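Local coordinates for TIGR00266 family protein (Pseudomonas aeruginosa, PDB 1YOX) that is of unknown function but belongs to the AIM24 family, named for mitochondrial biogenesis, and forms a trimer in the crystal, at residues Phe119-Tyr124 and Leu156-Ala161; Gly129-Lys134 and Leu148-Gly153; Gly162-Arg167 and Leu222-Phe227; Asp187-Asp192 and Thr212-Ser217. One frame throughout, in Å; residues are numbered along the deposited sequence.

All four contacts join antiparallel beta segments of one AIM24-family chain, and no active site or ligand is known to which they could be referred. Contact 1 lies deepest, about 6 Å from the chain centre, and contact 4 furthest out, about 18 Å. Contact 2 lies in the chain between the segments of contact 1, and the two touch: Phe119 CD1 is 3.9 Å from Leu151 CD2. Contacts 2 and 3 belong to the same six-stranded sheet, with centres about 19 Å apart. Contact 4 reaches contact 2 through Tyr191, whose CE1 is 3.8 Å from Leu148 CD1. Contact 3, the one bordering a second subunit, begins where the strand of contact 1 ends.

Contact 1: residues Phe119-Tyr124 and Leu156-Ala161; sequences FLCAAY and LVFVHA
Cys121 and Phe158 face each other across a hydrogen-bonded antiparallel pair, their side chains on the same face of the sheet. The thiol SG sits 3.6 Å from Phe158 CD1 and 4.5 Å from the ring centroid, an oblique sulfur-aromatic contact. The ring also turns an edge to Cys121 O, which lies in its plane 3.4 Å from CD1. On the other face Ala122 CB meets Val157 CG2 at 3.8 Å. Beside Cys121, Leu120 points toward the partner strand and brings CB to 3.3 Å from Phe158 O. Leu120 and Cys121 thus both oppose Phe158, a classic beta bulge: Leu120 N (3.0 Å) and Cys121 N (3.3 Å) donate to Phe158 O from the same face of its carbonyl plane. Beyond the bulge, Phe158 N returns a bond to Cys121 O at 2.7 Å, and Ala123 N to Leu156 O is nearly straight (173°). Val20 of strand 19-24 packs on Leu120, Cys121 and Phe158, and Tyr10 meets the Phe158 ring edge-to-face. The chemistry is that of a buried core: apolar and sulfur-aromatic packing carries the side chains, while one carbonyl gripped by two amides absorbs the extra residue.

Contact 2: residues Gly129-Lys134 and Leu148-Gly153; sequences GIAFTK and LQKLEG
Lys150 lies opposite Gly129 in a hydrogen-bonded antiparallel pair, and its side chain runs beside the glycine. Lys150 CB is 4.2 Å from Ala131 CB. CG, placed between the backbone N and the carbonyl carbon (chi1 54°), lies 3.8 Å from both C and O of Gly129. The chain then runs extended beside the Glu152 carboxylate of its own strand, with Lys150 CD 3.8 Å and CE 3.9 Å from Glu152 OE2, and NZ at the tip beyond; a beta carbon on Gly129 would come close to CE. Gly129 N donates to Lys150 O at 2.7 Å; the return contact, Lys150 N to Gly129 O, is modelled too short to be relied on. Next along, Ala131 and Phe132 both oppose Leu148. Ala131 N donates to Leu148 O at 2.7 Å and Leu148 N to Phe132 O at 2.9 Å. Phe132 CB meets Leu148 CB at 3.7 Å, its ring leading away to Phe146. Ala131 rests on Phe113 of strand 111-115, which lies on the far side of strand 146-152. The arrangement is a beta hairpin of strands 127-134 and 146-152 at the sheet margin, its first strand turning a corner at a classic beta bulge.

Contact 3: residues Gly162-Arg167 and Leu222-Phe227; sequences GGTLIR and LQSLPF
Ser224 and Thr164 join the ends of two antiparallel strands, 165-169 and 219-223, at one margin of a six-stranded sheet in this mainly beta fold, whose family belongs to the cupin clan. Thr164 N donates to Ser224 OG at 2.8 Å, and Ser224 N donates to Thr164 O at 3.0 Å, in its carbonyl plane, so the serine takes part through both side chain and backbone. Its OG lies between the backbone N and the carbonyl carbon (chi1 65°), turned to the Thr164 amide. Further into the strands, Ile166 and Leu222 form a hydrogen-bonded pair with an amide-carbonyl bond in each direction; Ile166 CB is 4.0 Å from Leu222 CB. On the other face of the strands Leu165 reaches over with CD2, 3.4 Å from Leu222 O. Glycines let the two segments come this close: a beta carbon at Gly162 would run into Leu225 O, and one at Gly163, whose phi is positive (72°), into Ser224 OG. Leu175 and Val177 of strand 173-178 pack on Leu222. Outside this shell lies a second subunit. Asn38 of that subunit donates to Ser224 O through ND2, its Met17 O bonds Thr164 OG1, and its Thr19 packs on Ile166 and Ser224. Pro226 stands at the N-cap of the closing helix 227-237. Just before it, Leu225 N bonds Gly162 O at 2.9 Å, approaching from above the carbonyl plane, 60° out of it.

Contact 4: residues Asp187-Asp192 and Thr212-Ser217; sequences DGIDYD and TTLKGS
A salt-bridge network of Asp190, Asp192 and Lys215 spans two antiparallel strands, on one face of a three-stranded sheet. Asp190 and Lys215 lie side by side, pointing the same way, with Asp190 CB 3.6 Å from Lys215 CG. The lysine chain starts between the backbone N and the carbonyl carbon, then bends at chi3 (77°) and chi4 (50°), which brings NZ to 3.5 Å from Asp190 OD1. A second, long bridge runs from Lys215 NZ to Asp192 OD2, 3.7 Å, and a water donates to that oxygen and weakly accepts from NZ. NZ also donates weakly to Thr213 O. With two carboxylates nearby, the ammonium charge is probably stabilised; Asp192 OD1 is bonded to Gln194. On the opposite face, Leu214 CD2 touches both Ile189 CG2 (3.7 Å) and Tyr191 CB (3.5 Å). In the backbone, paired amide-carbonyl bonds join Asp190 with Lys215 and Asp192 with Thr213. Where strand 189-195 begins and strand 210-216 finishes, Ile189 CD1 lies 3.3 Å from Ser217 N, and the Ser217 N to Gly188 O contact is doubtfully short. A beta carbon on Gly188 would strike Ser217 OG, and one on Gly216 would strike Gly188 O. Asp187 makes a salt bridge with Arg111. Strand 189-195 is outermost within the chain; strand 210-216 lies between it and strand 173-178. Leu182 of strand 182-185 packs on Thr212 and Leu214, and the Tyr191 ring meets Phe185.

Contact 1: residues Phe119-Tyr124 and Leu156-Ala161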
loop_
_atom_site.group_PDB
_atom_site.type_symbol
_atom_site.label_atom_id
_atom_site.label_comp_id
_atom_site.label_asym_id
_atom_site.label_seq_id
_atom_site.Cartn_x
_atom_site.Cartn_y
_atom_site.Cartn_z
ATOM N N PHE C 119 8.751 6.575 12.902
ATOM C CA PHE C 119 10.196 6.387 12.995
ATOM C C PHE C 119 10.677 5.174 12.168
ATOM O O PHE C 119 10.171 4.067 12.328
ATOM C CB PHE C 119 10.668 6.281 14.456
ATOM C CG PHE C 119 12.140 6.004 14.587
ATOM C CD1 PHE C 119 13.071 7.030 14.429
ATOM C CD2 PHE C 119 12.607 4.706 14.802
ATOM C CE1 PHE C 119 14.462 6.774 14.531
ATOM C CE2 PHE C 119 14.001 4.446 14.897
ATOM C CZ PHE C 119 14.914 5.480 14.765
ATOM N N LEU C 120 11.636 5.385 11.276
ATOM C CA LEU C 120 12.223 4.283 10.488
ATOM C C LEU C 120 13.644 3.894 10.938
ATOM O O LEU C 120 13.880 2.754 11.361
ATOM C CB LEU C 120 12.186 4.585 8.980
ATOM C CG LEU C 120 12.679 3.459 8.074
ATOM C CD1 LEU C 120 12.015 2.128 8.487
ATOM C CD2 LEU C 120 12.397 3.783 6.621
ATOM N N CYS C 121 14.595 4.815 10.821
ATOM C CA CYS C 121 15.927 4.596 11.411
ATOM C C CYS C 121 16.693 5.891 11.583
ATOM O O CYS C 121 16.282 6.952 11.081
ATOM C CB CYS C 121 16.768 3.609 10.584
ATOM S SG CYS C 121 16.941 4.146 8.925
ATOM N N ALA C 122 17.803 5.797 12.308
ATOM C CA ALA C 122 18.642 6.953 12.558
ATOM C C ALA C 122 20.104 6.557 12.740
ATOM O O ALA C 122 20.432 5.417 13.122
ATOM C CB ALA C 122 18.164 7.664 13.762
ATOM N N ALA C 123 20.970 7.535 12.476
ATOM C CA ALA C 123 22.396 7.440 12.722
ATOM C C ALA C 123 22.653 7.178 14.193
ATOM O O ALA C 123 21.981 7.757 15.064
ATOM C CB ALA C 123 23.068 8.725 12.284
ATOM N N TYR C 124 23.606 6.290 14.471
ATOM C CA TYR C 124 24.111 6.132 15.826
ATOM C C TYR C 124 24.478 7.517 16.380
ATOM O O TYR C 124 25.001 8.364 15.644
ATOM C CB TYR C 124 25.310 5.171 15.879
ATOM C CG TYR C 124 25.724 4.868 17.304
ATOM C CD1 TYR C 124 24.813 4.294 18.197
ATOM C CD2 TYR C 124 27.000 5.205 17.780
ATOM C CE1 TYR C 124 25.163 4.040 19.538
ATOM C CE2 TYR C 124 27.367 4.961 19.124
ATOM C CZ TYR C 124 26.438 4.377 19.995
ATOM O OH TYR C 124 26.749 4.106 21.308
ATOM N N LEU C 156 21.599 12.118 10.829
ATOM C CA LEU C 156 20.482 11.764 9.960
ATOM C C LEU C 156 19.460 10.844 10.594
ATOM O O LEU C 156 19.771 9.873 11.285
ATOM C CB LEU C 156 20.976 11.171 8.654
ATOM C CG LEU C 156 21.569 12.228 7.731
ATOM C CD1 LEU C 156 22.385 11.533 6.651
ATOM C CD2 LEU C 156 20.479 13.121 7.126
ATOM N N VAL C 157 18.222 11.184 10.300
ATOM C CA VAL C 157 17.035 10.534 10.826
ATOM C C VAL C 157 16.209 10.219 9.574
ATOM O O VAL C 157 16.272 10.960 8.600
ATOM C CB VAL C 157 16.362 11.521 11.821
ATOM C CG1 VAL C 157 14.935 11.803 11.504
ATOM C CG2 VAL C 157 16.651 11.128 13.288
ATOM N N PHE C 158 15.495 9.105 9.568
ATOM C CA PHE C 158 14.635 8.747 8.447
ATOM C C PHE C 158 13.271 8.414 9.039
ATOM O O PHE C 158 13.154 7.622 9.995
ATOM C CB PHE C 158 15.197 7.553 7.669
ATOM C CG PHE C 158 16.603 7.761 7.185
ATOM C CD1 PHE C 158 17.686 7.580 8.053
ATOM C CD2 PHE C 158 16.848 8.189 5.872
ATOM C CE1 PHE C 158 18.995 7.807 7.624
ATOM C CE2 PHE C 158 18.172 8.404 5.419
ATOM C CZ PHE C 158 19.240 8.206 6.299
ATOM N N VAL C 159 12.249 9.061 8.493
ATOM C CA VAL C 159 10.914 8.890 8.992
ATOM C C VAL C 159 10.063 8.441 7.809
ATOM O O VAL C 159 10.408 8.716 6.665
ATOM C CB VAL C 159 10.335 10.195 9.718
ATOM C CG1 VAL C 159 11.154 10.565 10.976
ATOM C CG2 VAL C 159 10.248 11.366 8.787
ATOM N N HIS C 160 8.949 7.763 8.089
ATOM C CA HIS C 160 8.111 7.235 7.032
ATOM C C HIS C 160 6.690 7.840 7.067
ATOM O O HIS C 160 6.088 7.925 8.132
ATOM C CB HIS C 160 8.076 5.709 7.191
ATOM C CG HIS C 160 7.056 5.026 6.337
ATOM N ND1 HIS C 160 7.375 4.436 5.133
ATOM C CD2 HIS C 160 5.732 4.811 6.524
ATOM C CE1 HIS C 160 6.293 3.878 4.616
ATOM N NE2 HIS C 160 5.282 4.095 5.438
ATOM N N ALA C 161 6.164 8.228 5.907
ATOM C CA ALA C 161 4.779 8.715 5.776
ATOM C C ALA C 161 3.888 7.758 4.991
ATOM O O ALA C 161 4.149 7.496 3.821
ATOM C CB ALA C 161 4.750 10.113 5.134
#

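Contact 2: residues Gly129-Lys134 and Leu148-Gly153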
loop_
_atom_site.group_PDB
_atom_site.type_symbol
_atom_site.label_atom_id
_atom_site.label_comp_id
_atom_site.label_asym_id
_atom_site.label_seq_id
_atom_site.Cartn_x
_atom_site.Cartn_y
_atom_site.Cartn_z
ATOM N N GLY C 129 13.942 9.665 22.478
ATOM C CA GLY C 129 13.112 9.597 23.672
ATOM C C GLY C 129 11.632 9.733 23.364
ATOM O O GLY C 129 11.249 9.939 22.205
ATOM N N ILE C 130 10.818 9.632 24.417
ATOM C CA ILE C 130 9.376 9.840 24.337
ATOM C C ILE C 130 9.024 11.272 24.737
ATOM O O ILE C 130 9.367 11.733 25.829
ATOM C CB ILE C 130 8.620 8.882 25.270
ATOM C CG1 ILE C 130 8.829 7.444 24.850
ATOM C CG2 ILE C 130 7.120 9.193 25.289
ATOM C CD1 ILE C 130 8.471 6.472 25.947
ATOM N N ALA C 131 8.315 11.962 23.857
ATOM C CA ALA C 131 7.842 13.302 24.121
ATOM C C ALA C 131 6.372 13.327 24.592
ATOM O O ALA C 131 5.865 14.372 25.038
ATOM C CB ALA C 131 8.006 14.119 22.878
ATOM N N PHE C 132 5.694 12.183 24.489
ATOM C CA PHE C 132 4.234 12.111 24.660
ATOM C C PHE C 132 3.747 10.672 24.503
ATOM O O PHE C 132 4.075 10.023 23.523
ATOM C CB PHE C 132 3.543 13.013 23.612
ATOM C CG PHE C 132 2.056 13.195 23.831
ATOM C CD1 PHE C 132 1.578 13.966 24.899
ATOM C CD2 PHE C 132 1.143 12.604 22.974
ATOM C CE1 PHE C 132 0.217 14.139 25.117
ATOM C CE2 PHE C 132 -0.237 12.776 23.180
ATOM C CZ PHE C 132 -0.696 13.549 24.255
ATOM N N THR C 133 2.994 10.175 25.478
ATOM C CA THR C 133 2.288 8.890 25.362
ATOM C C THR C 133 0.875 9.022 25.929
ATOM O O THR C 133 0.682 9.529 27.035
ATOM C CB THR C 133 3.006 7.719 26.085
ATOM O OG1 THR C 133 3.855 8.226 27.121
ATOM C CG2 THR C 133 3.845 6.929 25.131
ATOM N N LYS C 134 -0.111 8.552 25.178
ATOM C CA LYS C 134 -1.492 8.749 25.559
ATOM C C LYS C 134 -2.384 7.725 24.863
ATOM O O LYS C 134 -2.481 7.703 23.624
ATOM C CB LYS C 134 -1.921 10.171 25.197
ATOM C CG LYS C 134 -2.731 10.884 26.270
ATOM C CD LYS C 134 -3.477 12.076 25.660
ATOM C CE LYS C 134 -4.004 13.030 26.724
ATOM N NZ LYS C 134 -4.292 14.371 26.119
ATOM N N LEU C 148 4.397 9.992 20.688
ATOM C CA LEU C 148 5.345 10.908 20.047
ATOM C C LEU C 148 6.718 10.739 20.639
ATOM O O LEU C 148 6.885 10.857 21.840
ATOM C CB LEU C 148 4.950 12.361 20.224
ATOM C CG LEU C 148 4.096 12.992 19.156
ATOM C CD1 LEU C 148 3.904 14.458 19.528
ATOM C CD2 LEU C 148 4.747 12.860 17.795
ATOM N N GLN C 149 7.685 10.441 19.777
ATOM C CA GLN C 149 9.076 10.353 20.162
ATOM C C GLN C 149 9.813 11.681 19.944
ATOM O O GLN C 149 9.376 12.507 19.139
ATOM C CB GLN C 149 9.747 9.236 19.375
ATOM C CG GLN C 149 9.201 7.886 19.745
ATOM C CD GLN C 149 9.880 6.797 19.007
ATOM O OE1 GLN C 149 9.930 6.797 17.759
ATOM N NE2 GLN C 149 10.431 5.851 19.751
ATOM N N LYS C 150 10.897 11.892 20.691
ATOM C CA LYS C 150 11.829 12.992 20.379
ATOM C C LYS C 150 13.161 12.440 19.909
ATOM O O LYS C 150 13.760 11.577 20.545
ATOM C CB LYS C 150 12.009 14.015 21.526
ATOM C CG LYS C 150 12.420 13.458 22.878
ATOM C CD LYS C 150 12.814 14.603 23.863
ATOM C CE LYS C 150 13.115 14.048 25.278
ATOM N NZ LYS C 150 13.002 15.067 26.380
ATOM N N LEU C 151 13.581 12.945 18.763
ATOM C CA LEU C 151 14.833 12.565 18.140
ATOM C C LEU C 151 15.716 13.812 18.221
ATOM O O LEU C 151 15.367 14.871 17.672
ATOM C CB LEU C 151 14.614 12.146 16.680
ATOM C CG LEU C 151 13.368 11.306 16.334
ATOM C CD1 LEU C 151 13.185 11.152 14.836
ATOM C CD2 LEU C 151 13.407 9.942 17.013
ATOM N N GLU C 152 16.833 13.702 18.931
ATOM C CA GLU C 152 17.775 14.826 19.000
ATOM C C GLU C 152 19.239 14.452 18.684
ATOM O O GLU C 152 19.679 13.330 18.907
ATOM C CB GLU C 152 17.610 15.626 20.326
ATOM C CG GLU C 152 17.349 14.792 21.585
ATOM C CD GLU C 152 16.596 15.544 22.686
ATOM O OE1 GLU C 152 15.987 16.610 22.427
ATOM O OE2 GLU C 152 16.612 15.056 23.841
ATOM N N GLY C 153 19.992 15.405 18.158
ATOM C CA GLY C 153 21.381 15.130 17.822
ATOM C C GLY C 153 21.708 15.876 16.568
ATOM O O GLY C 153 20.946 16.743 16.166
#

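Contact 3: residues Gly162-Arg167 and Leu222-Phe227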
loop_
_atom_site.group_PDB
_atom_site.type_symbol
_atom_site.label_atom_id
_atom_site.label_comp_id
_atom_site.label_asym_id
_atom_site.label_seq_id
_atom_site.Cartn_x
_atom_site.Cartn_y
_atom_site.Cartn_z
ATOM N N GLY C 162 2.841 7.231 5.641
ATOM C CA GLY C 162 1.876 6.329 4.970
ATOM C C GLY C 162 1.087 7.053 3.886
ATOM O O GLY C 162 0.584 8.175 4.106
ATOM N N GLY C 163 0.945 6.426 2.719
ATOM C CA GLY C 163 0.286 7.080 1.594
ATOM C C GLY C 163 1.221 8.162 1.078
ATOM O O GLY C 163 2.381 7.883 0.809
ATOM N N THR C 164 0.738 9.391 0.928
ATOM C CA THR C 164 1.645 10.518 0.606
ATOM C C THR C 164 1.992 11.390 1.774
ATOM O O THR C 164 1.203 11.525 2.711
ATOM C CB THR C 164 1.119 11.481 -0.470
ATOM O OG1 THR C 164 -0.305 11.311 -0.650
ATOM C CG2 THR C 164 1.887 11.233 -1.757
ATOM N N LEU C 165 3.177 11.994 1.680
ATOM C CA LEU C 165 3.670 12.957 2.650
ATOM C C LEU C 165 3.163 14.344 2.282
ATOM O O LEU C 165 3.304 14.794 1.135
ATOM C CB LEU C 165 5.198 12.944 2.672
ATOM C CG LEU C 165 6.061 13.904 3.511
ATOM C CD1 LEU C 165 6.330 15.193 2.763
ATOM C CD2 LEU C 165 5.569 14.194 4.950
ATOM N N ILE C 166 2.558 15.004 3.256
ATOM C CA ILE C 166 2.146 16.385 3.116
ATOM C C ILE C 166 3.021 17.198 4.055
ATOM O O ILE C 166 2.903 17.089 5.270
ATOM C CB ILE C 166 0.636 16.608 3.462
ATOM C CG1 ILE C 166 -0.216 15.347 3.186
ATOM C CG2 ILE C 166 0.090 17.853 2.730
ATOM C CD1 ILE C 166 -0.589 15.101 1.726
ATOM N N ARG C 167 3.926 17.981 3.480
ATOM C CA ARG C 167 4.803 18.841 4.260
ATOM C C ARG C 167 4.207 20.249 4.315
ATOM O O ARG C 167 3.788 20.794 3.292
ATOM C CB ARG C 167 6.211 18.866 3.665
ATOM C CG ARG C 167 7.233 19.572 4.530
ATOM C CD ARG C 167 8.120 20.442 3.660
ATOM N NE ARG C 167 9.466 19.919 3.492
ATOM C CZ ARG C 167 10.556 20.484 4.013
ATOM N NH1 ARG C 167 10.462 21.606 4.726
ATOM N NH2 ARG C 167 11.748 19.931 3.813
ATOM N N LEU C 222 2.884 15.477 7.470
ATOM C CA LEU C 222 1.629 14.758 7.587
ATOM C C LEU C 222 1.557 13.606 6.585
ATOM O O LEU C 222 2.251 13.614 5.586
ATOM C CB LEU C 222 0.446 15.713 7.367
ATOM C CG LEU C 222 0.331 16.931 8.295
ATOM C CD1 LEU C 222 -0.737 17.885 7.793
ATOM C CD2 LEU C 222 0.067 16.506 9.728
ATOM N N GLN C 223 0.709 12.618 6.868
ATOM C CA GLN C 223 0.609 11.438 6.026
ATOM C C GLN C 223 -0.846 11.218 5.696
ATOM O O GLN C 223 -1.713 11.363 6.581
ATOM C CB GLN C 223 1.210 10.218 6.744
ATOM C CG GLN C 223 0.424 9.669 7.959
ATOM C CD GLN C 223 1.275 8.811 8.880
ATOM O OE1 GLN C 223 1.378 9.077 10.085
ATOM N NE2 GLN C 223 1.938 7.820 8.319
ATOM N N SER C 224 -1.127 10.891 4.431
ATOM C CA SER C 224 -2.491 10.653 3.990
ATOM C C SER C 224 -3.091 9.318 4.449
ATOM O O SER C 224 -4.310 9.201 4.557
ATOM C CB SER C 224 -2.577 10.729 2.464
ATOM O OG SER C 224 -1.837 9.689 1.851
ATOM N N LEU C 225 -2.258 8.296 4.669
ATOM C CA LEU C 225 -2.766 6.973 5.021
ATOM C C LEU C 225 -1.973 6.397 6.175
ATOM O O LEU C 225 -1.161 5.492 5.993
ATOM C CB LEU C 225 -2.805 6.010 3.826
ATOM C CG LEU C 225 -3.291 4.564 4.111
ATOM C CD1 LEU C 225 -4.696 4.497 4.658
ATOM C CD2 LEU C 225 -3.157 3.710 2.878
ATOM N N PRO C 226 -2.266 6.902 7.388
ATOM C CA PRO C 226 -1.553 6.486 8.560
ATOM C C PRO C 226 -1.914 5.040 8.865
ATOM O O PRO C 226 -3.013 4.582 8.517
ATOM C CB PRO C 226 -2.058 7.443 9.654
ATOM C CG PRO C 226 -3.356 7.980 9.184
ATOM C CD PRO C 226 -3.358 7.858 7.684
ATOM N N PHE C 227 -0.959 4.327 9.450
ATOM C CA PHE C 227 -1.114 2.929 9.763
ATOM C C PHE C 227 -2.362 2.687 10.628
ATOM O O PHE C 227 -3.023 1.633 10.536
ATOM C CB PHE C 227 0.144 2.454 10.494
ATOM C CG PHE C 227 0.040 1.067 11.056
ATOM C CD1 PHE C 227 -0.027 -0.036 10.219
ATOM C CD2 PHE C 227 0.030 0.868 12.424
ATOM C CE1 PHE C 227 -0.104 -1.299 10.728
ATOM C CE2 PHE C 227 -0.042 -0.403 12.940
ATOM C CZ PHE C 227 -0.131 -1.483 12.099
#

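Contact 4: residues Asp187-Asp192 and Thr212-Ser217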
loop_
_atom_site.group_PDB
_atom_site.type_symbol
_atom_site.label_atom_id
_atom_site.label_comp_id
_atom_site.label_asym_id
_atom_site.label_seq_id
_atom_site.Cartn_x
_atom_site.Cartn_y
_atom_site.Cartn_z
ATOM N N ASP C 187 10.352 22.059 16.472
ATOM C CA ASP C 187 10.038 22.921 17.624
ATOM C C ASP C 187 9.236 24.135 17.161
ATOM O O ASP C 187 9.204 24.436 15.967
ATOM C CB ASP C 187 11.328 23.401 18.297
ATOM C CG ASP C 187 11.869 22.408 19.317
ATOM O OD1 ASP C 187 11.153 22.082 20.298
ATOM O OD2 ASP C 187 13.030 21.969 19.146
ATOM N N GLY C 188 8.592 24.825 18.104
ATOM C CA GLY C 188 7.831 26.044 17.799
ATOM C C GLY C 188 6.384 25.773 17.398
ATOM O O GLY C 188 5.630 26.699 17.007
ATOM N N ILE C 189 6.012 24.496 17.495
ATOM C CA ILE C 189 4.674 24.034 17.183
ATOM C C ILE C 189 4.095 23.415 18.437
ATOM O O ILE C 189 4.713 22.525 19.049
ATOM C CB ILE C 189 4.708 22.968 16.075
ATOM C CG1 ILE C 189 5.250 23.558 14.774
ATOM C CG2 ILE C 189 3.335 22.327 15.888
ATOM C CD1 ILE C 189 4.402 24.664 14.210
ATOM N N ASP C 190 2.919 23.905 18.820
ATOM C CA ASP C 190 2.174 23.377 19.963
ATOM C C ASP C 190 1.103 22.403 19.460
ATOM O O ASP C 190 0.497 22.617 18.404
ATOM C CB ASP C 190 1.512 24.527 20.718
ATOM C CG ASP C 190 1.149 24.167 22.146
ATOM O OD1 ASP C 190 -0.031 23.756 22.402
ATOM O OD2 ASP C 190 2.061 24.318 23.011
ATOM N N TYR C 191 0.867 21.350 20.228
ATOM C CA TYR C 191 -0.059 20.295 19.845
ATOM C C TYR C 191 -0.886 19.877 21.051
ATOM O O TYR C 191 -0.400 19.854 22.185
ATOM C CB TYR C 191 0.700 19.068 19.284
ATOM C CG TYR C 191 1.644 18.428 20.294
ATOM C CD1 TYR C 191 1.262 17.295 21.019
ATOM C CD2 TYR C 191 2.901 18.994 20.561
ATOM C CE1 TYR C 191 2.116 16.730 21.976
ATOM C CE2 TYR C 191 3.760 18.438 21.507
ATOM C CZ TYR C 191 3.363 17.310 22.214
ATOM O OH TYR C 191 4.224 16.756 23.154
ATOM N N ASP C 192 -2.143 19.541 20.808
ATOM C CA ASP C 192 -2.881 18.750 21.779
ATOM C C ASP C 192 -4.036 18.032 21.112
ATOM O O ASP C 192 -4.565 18.484 20.091
ATOM C CB ASP C 192 -3.326 19.571 22.998
ATOM C CG ASP C 192 -4.520 20.443 22.715
ATOM O OD1 ASP C 192 -5.598 20.161 23.302
ATOM O OD2 ASP C 192 -4.377 21.387 21.897
ATOM N N THR C 212 -6.028 16.577 16.416
ATOM C CA THR C 212 -4.806 17.181 16.942
ATOM C C THR C 212 -4.704 18.610 16.393
ATOM O O THR C 212 -4.724 18.818 15.172
ATOM C CB THR C 212 -3.535 16.333 16.625
ATOM O OG1 THR C 212 -3.591 15.106 17.366
ATOM C CG2 THR C 212 -2.238 17.082 16.997
ATOM N N THR C 213 -4.680 19.579 17.312
ATOM C CA THR C 213 -4.553 20.974 16.936
ATOM C C THR C 213 -3.114 21.409 17.079
ATOM O O THR C 213 -2.521 21.298 18.161
ATOM C CB THR C 213 -5.431 21.876 17.779
ATOM O OG1 THR C 213 -6.781 21.426 17.687
ATOM C CG2 THR C 213 -5.364 23.334 17.296
ATOM N N LEU C 214 -2.570 21.884 15.962
ATOM C CA LEU C 214 -1.220 22.415 15.878
ATOM C C LEU C 214 -1.241 23.933 15.782
ATOM O O LEU C 214 -2.012 24.500 15.012
ATOM C CB LEU C 214 -0.501 21.835 14.651
ATOM C CG LEU C 214 -0.223 20.330 14.663
ATOM C CD1 LEU C 214 0.581 19.925 13.447
ATOM C CD2 LEU C 214 0.510 19.933 15.903
ATOM N N LYS C 215 -0.375 24.602 16.539
ATOM C CA LYS C 215 -0.331 26.068 16.468
ATOM C C LYS C 215 1.076 26.615 16.693
ATOM O O LYS C 215 1.738 26.251 17.668
ATOM C CB LYS C 215 -1.338 26.686 17.453
ATOM C CG LYS C 215 -1.016 26.452 18.934
ATOM C CD LYS C 215 -2.248 26.668 19.858
ATOM C CE LYS C 215 -3.252 25.477 19.819
ATOM N NZ LYS C 215 -2.633 24.106 20.029
ATOM N N GLY C 216 1.530 27.487 15.789
ATOM C CA GLY C 216 2.845 28.115 15.944
ATOM C C GLY C 216 3.730 28.199 14.709
ATOM O O GLY C 216 3.284 28.548 13.622
ATOM N N SER C 217 4.994 27.841 14.900
ATOM C CA SER C 217 6.071 28.115 13.954
ATOM C C SER C 217 6.197 27.246 12.704
ATOM O O SER C 217 5.664 27.574 11.628
ATOM C CB SER C 217 7.412 28.018 14.692
ATOM O OG SER C 217 7.782 26.657 14.861
HETATM O O HOH W 1 -5.936 23.654 20.692
#